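Local coordinates for protein haloacid delahogenase-like family hydrolase (Xanthomonas campestris pv. campestris, PDB 2PKE) that probably acts as a magnesium-dependent phosphatase of the haloacid dehalogenase (HAD) superfamily, with a magnesium ion bound in its Rossmann-like core, at residues A[111-116]-A[146-151]; A[163-168]-A[196-201]. All coordinates share one frame; numbering follows the deposited sequence.

Interaction 1: A[111-116]-A[146-151]; sequences VEVIAG and EQSGLS
At the C-terminal end of helix 138-148 in the HAD core, Gln-147, Ser-148 and Leu-150 meet Val-111 and Val-113 of the loop that connects helix 93-107 to helix 117-125. The two valines are two residues apart on an extended chain, which turns both side chains to the helix end while Glu-112 between them points away. Val-111 lies against Gln-147, the two side chains crossing at about a right angle: its CG2 is 3.4 Å from both CD and OE1 of Gln-147 and thus rests on the amide group, while its CG1 meets CB of Ser-148 at 3.8 Å. An amide-tipped chain suits this exposed place, since its methylenes can pack on valine while its polar end reaches NE2 to the backbone O of His-109.

Val-113 works further along, where the helix gives way to a turn. Its CG2 lies 3.2 Å from the carbonyl O of Ser-148; the side chains of Val-113 and Leu-150 meet tip to tip, CG2 3.9 Å from CD1. Leu-150, buried, offers the apolar end of this otherwise superficial contact. The turn itself is an ST turn: OG of Ser-148 accepts from N of Leu-150 at 3.0 Å, with an N-H...O angle of 160°. Chi1 of 68° sets OG between the backbone N and the carbonyl carbon, and the same hydroxyl also bonds O of Ile-145. Gly-149 leaves the helix with positive phi, where a CB would press on the preceding carbonyl O.

No direct hydrogen bond joins the segments. One water lies 2.6 Å from O of Val-111, with O of Ser-148 also in hydrogen-bonding reach, though more acceptors surround it than it has protons; a second accepts from N of Val-111 at 2.7 Å and, weakly, from NE2 of Gln-147.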
loop_
_atom_site.group_PDB
_atom_site.type_symbol
_atom_site.label_atom_id
_atom_site.label_comp_id
_atom_site.label_asym_id
_atom_site.label_seq_id
_atom_site.Cartn_x
_atom_site.Cartn_y
_atom_site.Cartn_z
ATOM N N VAL A 111 -14.550 5.965 -10.778
ATOM C CA VAL A 111 -14.318 7.003 -9.772
ATOM C C VAL A 111 -14.997 8.295 -10.211
ATOM O O VAL A 111 -14.558 9.016 -11.132
ATOM C CB VAL A 111 -12.802 7.223 -9.507
ATOM C CG1 VAL A 111 -12.599 8.264 -8.455
ATOM C CG2 VAL A 111 -12.155 5.915 -9.081
ATOM N N GLU A 112 -16.095 8.589 -9.537
ATOM C CA GLU A 112 -16.902 9.747 -9.846
ATOM C C GLU A 112 -16.774 10.731 -8.696
ATOM O O GLU A 112 -17.241 10.472 -7.583
ATOM C CB GLU A 112 -18.346 9.314 -10.024
ATOM C CG GLU A 112 -19.345 10.477 -10.041
ATOM C CD GLU A 112 -20.794 10.008 -10.179
ATOM O OE1 GLU A 112 -21.024 8.781 -10.378
ATOM O OE2 GLU A 112 -21.689 10.876 -10.085
ATOM N N VAL A 113 -16.143 11.863 -8.982
ATOM C CA VAL A 113 -15.963 12.893 -8.008
ATOM C C VAL A 113 -17.328 13.473 -7.603
ATOM O O VAL A 113 -18.250 13.571 -8.402
ATOM C CB VAL A 113 -14.923 13.952 -8.506
ATOM C CG1 VAL A 113 -14.816 15.199 -7.546
ATOM C CG2 VAL A 113 -13.587 13.287 -8.670
ATOM N N ILE A 114 -17.465 13.799 -6.330
ATOM C CA ILE A 114 -18.730 14.298 -5.794
ATOM C C ILE A 114 -18.938 15.754 -6.216
ATOM O O ILE A 114 -17.979 16.518 -6.337
ATOM C CB ILE A 114 -18.741 14.118 -4.252
ATOM C CG1 ILE A 114 -19.034 12.643 -3.938
ATOM C CG2 ILE A 114 -19.708 15.102 -3.611
ATOM C CD1 ILE A 114 -18.641 12.194 -2.548
ATOM N N ALA A 115 -20.194 16.132 -6.456
ATOM C CA ALA A 115 -20.525 17.496 -6.851
ATOM C C ALA A 115 -19.925 18.532 -5.918
ATOM O O ALA A 115 -20.124 18.461 -4.704
ATOM C CB ALA A 115 -22.059 17.686 -6.913
ATOM N N GLY A 116 -19.178 19.475 -6.503
ATOM C CA GLY A 116 -18.617 20.617 -5.790
ATOM C C GLY A 116 -17.244 20.424 -5.189
ATOM O O GLY A 116 -16.630 21.381 -4.700
ATOM N N GLU A 146 -5.938 9.126 -9.528
ATOM C CA GLU A 146 -5.654 9.372 -10.966
ATOM C C GLU A 146 -6.947 9.318 -11.803
ATOM O O GLU A 146 -7.202 10.232 -12.561
ATOM C CB GLU A 146 -4.539 8.424 -11.452
ATOM C CG GLU A 146 -3.865 8.758 -12.863
ATOM C CD GLU A 146 -3.034 10.106 -12.955
ATOM O OE1 GLU A 146 -2.325 10.493 -11.982
ATOM O OE2 GLU A 146 -3.092 10.768 -14.028
ATOM N N GLN A 147 -7.796 8.309 -11.604
ATOM C CA GLN A 147 -9.098 8.197 -12.278
ATOM C C GLN A 147 -9.996 9.393 -12.002
ATOM O O GLN A 147 -10.899 9.667 -12.778
ATOM C CB GLN A 147 -9.904 6.956 -11.798
ATOM C CG GLN A 147 -9.354 5.531 -12.083
ATOM C CD GLN A 147 -10.183 4.392 -11.391
ATOM O OE1 GLN A 147 -9.781 3.840 -10.342
ATOM N NE2 GLN A 147 -11.344 4.058 -11.982
ATOM N N SER A 148 -9.802 10.049 -10.859
ATOM C CA SER A 148 -10.724 11.066 -10.355
ATOM C C SER A 148 -10.627 12.343 -11.129
ATOM O O SER A 148 -11.592 13.078 -11.182
ATOM C CB SER A 148 -10.504 11.395 -8.856
ATOM O OG SER A 148 -9.267 12.057 -8.636
ATOM N N GLY A 149 -9.447 12.622 -11.677
ATOM C CA GLY A 149 -9.122 13.919 -12.257
ATOM C C GLY A 149 -8.558 14.931 -11.280
ATOM O O GLY A 149 -8.043 15.968 -11.685
ATOM N N LEU A 150 -8.585 14.618 -9.981
ATOM C CA LEU A 150 -8.089 15.533 -8.947
ATOM C C LEU A 150 -6.578 15.450 -8.648
ATOM O O LEU A 150 -6.127 16.108 -7.750
ATOM C CB LEU A 150 -8.843 15.274 -7.618
ATOM C CG LEU A 150 -10.382 15.391 -7.605
ATOM C CD1 LEU A 150 -10.895 14.854 -6.313
ATOM C CD2 LEU A 150 -10.845 16.830 -7.779
ATOM N N SER A 151 -5.814 14.645 -9.391
ATOM C CA SER A 151 -4.337 14.526 -9.207
ATOM C C SER A 151 -3.566 15.811 -9.227
ATOM O O SER A 151 -2.587 15.957 -8.531
ATOM C CB SER A 151 -3.707 13.638 -10.296
ATOM O OG SER A 151 -3.967 12.308 -10.000
HETATM O O HOH W 1 -13.939 11.228 -12.262
HETATM O O HOH W 2 -13.612 5.956 -13.334
#

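Interaction 2: A[163-168]-A[196-201]; sequences KDPQTY and VLAIGG
Tyr-168, in the first turn of helix 165-175, receives Val-196 of helix 189-198 over the face of its ring. CG2 of Val-196 stands 3.5 Å from the ring centroid and only 8° off the normal, a CH-pi contact in which one methyl sits over the centre. This CG2, anti to the carbonyl carbon, is the branch that reaches the ring. Both residues are buried, and Met-184 of strand 182-186 touches both, so the contact joins two helices of the Rossmann-like core where they lie on the sheet. The phenol end bonds O of Ser-191.

Ile-199 fills the next position, its CD1 3.9 Å from CB of Tyr-168. Its CG2 comes within 3.5 Å of CB of Pro-165, tighter than usual for two carbons. Toward solvent the packing slackens: exposed Ala-198 offers just CB, 4.2 Å from CG of Pro-165. Proline suits the first turn of a helix, where its missing N-H costs no bond, and Asp-164 before it is the N-cap, OD1 accepting from N of Thr-167 at 2.9 Å. Gly-200, with positive phi, ends helix 189-198 in a Schellman motif.

With no hydrogen bond across the segments, the helix start and the helix end are joined by apolar and CH-pi contact, and the capping bond and Schellman bonds are each made within one segment, without the opposing one.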
loop_
_atom_site.group_PDB
_atom_site.type_symbol
_atom_site.label_atom_id
_atom_site.label_comp_id
_atom_site.label_asym_id
_atom_site.label_seq_id
_atom_site.Cartn_x
_atom_site.Cartn_y
_atom_site.Cartn_z
ATOM N N LYS A 163 -6.215 4.553 10.352
ATOM C CA LYS A 163 -6.400 5.958 10.719
ATOM C C LYS A 163 -6.623 6.032 12.239
ATOM O O LYS A 163 -7.690 5.813 12.731
ATOM C CB LYS A 163 -7.572 6.557 9.975
ATOM C CG LYS A 163 -7.179 7.182 8.622
ATOM C CD LYS A 163 -8.409 7.745 7.911
ATOM C CE LYS A 163 -8.041 8.492 6.662
ATOM N NZ LYS A 163 -9.268 8.742 5.821
ATOM N N ASP A 164 -5.560 6.292 12.957
ATOM C CA ASP A 164 -5.598 6.336 14.403
ATOM C C ASP A 164 -4.713 7.472 14.841
ATOM O O ASP A 164 -3.941 7.983 14.026
ATOM C CB ASP A 164 -5.234 4.967 15.007
ATOM C CG ASP A 164 -3.873 4.425 14.558
ATOM O OD1 ASP A 164 -2.945 5.180 14.230
ATOM O OD2 ASP A 164 -3.732 3.175 14.586
ATOM N N PRO A 165 -4.819 7.891 16.119
ATOM C CA PRO A 165 -4.054 9.082 16.538
ATOM C C PRO A 165 -2.563 8.990 16.269
ATOM O O PRO A 165 -1.946 9.968 15.830
ATOM C CB PRO A 165 -4.402 9.231 18.058
ATOM C CG PRO A 165 -5.690 8.487 18.209
ATOM C CD PRO A 165 -5.646 7.360 17.221
ATOM N N GLN A 166 -1.995 7.806 16.456
ATOM C CA GLN A 166 -0.558 7.623 16.289
ATOM C C GLN A 166 -0.177 7.866 14.833
ATOM O O GLN A 166 0.851 8.489 14.526
ATOM C CB GLN A 166 -0.134 6.205 16.679
ATOM C CG GLN A 166 -0.672 5.698 17.999
ATOM C CD GLN A 166 -2.021 4.955 17.894
ATOM O OE1 GLN A 166 -3.077 5.579 17.798
ATOM N NE2 GLN A 166 -1.985 3.625 18.005
ATOM N N THR A 167 -0.989 7.335 13.934
ATOM C CA THR A 167 -0.749 7.501 12.494
ATOM C C THR A 167 -0.851 8.964 12.055
ATOM O O THR A 167 0.021 9.477 11.337
ATOM C CB THR A 167 -1.678 6.617 11.655
ATOM O OG1 THR A 167 -1.438 5.253 12.006
ATOM C CG2 THR A 167 -1.393 6.785 10.180
ATOM N N TYR A 168 -1.934 9.610 12.446
ATOM C CA TYR A 168 -2.075 11.007 12.146
ATOM C C TYR A 168 -0.902 11.802 12.694
ATOM O O TYR A 168 -0.342 12.632 11.977
ATOM C CB TYR A 168 -3.400 11.544 12.613
ATOM C CG TYR A 168 -4.591 11.231 11.739
ATOM C CD1 TYR A 168 -4.773 11.860 10.504
ATOM C CD2 TYR A 168 -5.574 10.338 12.170
ATOM C CE1 TYR A 168 -5.949 11.553 9.702
ATOM C CE2 TYR A 168 -6.715 10.073 11.405
ATOM C CZ TYR A 168 -6.873 10.681 10.172
ATOM O OH TYR A 168 -7.990 10.430 9.400
ATOM N N VAL A 196 -8.060 12.851 14.827
ATOM C CA VAL A 196 -7.393 14.133 14.647
ATOM C C VAL A 196 -7.734 15.063 15.833
ATOM O O VAL A 196 -6.860 15.773 16.322
ATOM C CB VAL A 196 -7.775 14.768 13.268
ATOM C CG1 VAL A 196 -7.175 16.211 13.108
ATOM C CG2 VAL A 196 -7.321 13.854 12.144
ATOM N N LEU A 197 -9.002 15.105 16.238
ATOM C CA LEU A 197 -9.404 15.823 17.451
ATOM C C LEU A 197 -8.586 15.292 18.612
ATOM O O LEU A 197 -8.065 16.053 19.408
ATOM C CB LEU A 197 -10.907 15.690 17.742
ATOM C CG LEU A 197 -11.852 16.290 16.674
ATOM C CD1 LEU A 197 -13.296 16.166 17.067
ATOM C CD2 LEU A 197 -11.485 17.695 16.434
ATOM N N ALA A 198 -8.400 13.983 18.664
ATOM C CA ALA A 198 -7.655 13.366 19.776
ATOM C C ALA A 198 -6.209 13.799 19.936
ATOM O O ALA A 198 -5.707 13.836 21.047
ATOM C CB ALA A 198 -7.727 11.818 19.648
ATOM N N ILE A 199 -5.527 14.121 18.839
ATOM C CA ILE A 199 -4.136 14.606 18.883
ATOM C C ILE A 199 -4.009 16.129 18.910
ATOM O O ILE A 199 -2.905 16.659 18.966
ATOM C CB ILE A 199 -3.267 14.041 17.750
ATOM C CG1 ILE A 199 -3.719 14.566 16.378
ATOM C CG2 ILE A 199 -3.208 12.470 17.807
ATOM C CD1 ILE A 199 -2.666 14.274 15.283
ATOM N N GLY A 200 -5.148 16.815 18.932
ATOM C CA GLY A 200 -5.202 18.261 19.084
ATOM C C GLY A 200 -5.519 19.023 17.804
ATOM O O GLY A 200 -5.356 20.234 17.755
ATOM N N GLY A 201 -5.985 18.315 16.784
ATOM C CA GLY A 201 -6.299 18.942 15.479
ATOM C C GLY A 201 -7.744 19.375 15.389
ATOM O O GLY A 201 -8.480 19.410 16.384
#

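Interactions 1 and 2 lie on opposite sides of the chain's centre, their centres 26 Å apart and their nearest atoms about 13 Å apart. The magnesium ion, held by Asp-19, Asp-21 and Asn-187, is about 12 Å from the side chain of Val-111 in interaction 1 and about 9 Å from that of Tyr-168 in interaction 2; neither residue binds it. Val-111 comes within about 7 Å of the Asp-21 side chain. Segment 163-168 has a direct tie, a salt bridge from NZ of Lys-163 to Asp-19, though Lys-163 takes no part in the contact with 196-201. Interaction 1 sets a loop against a helix end at the surface; interaction 2 packs two core helices.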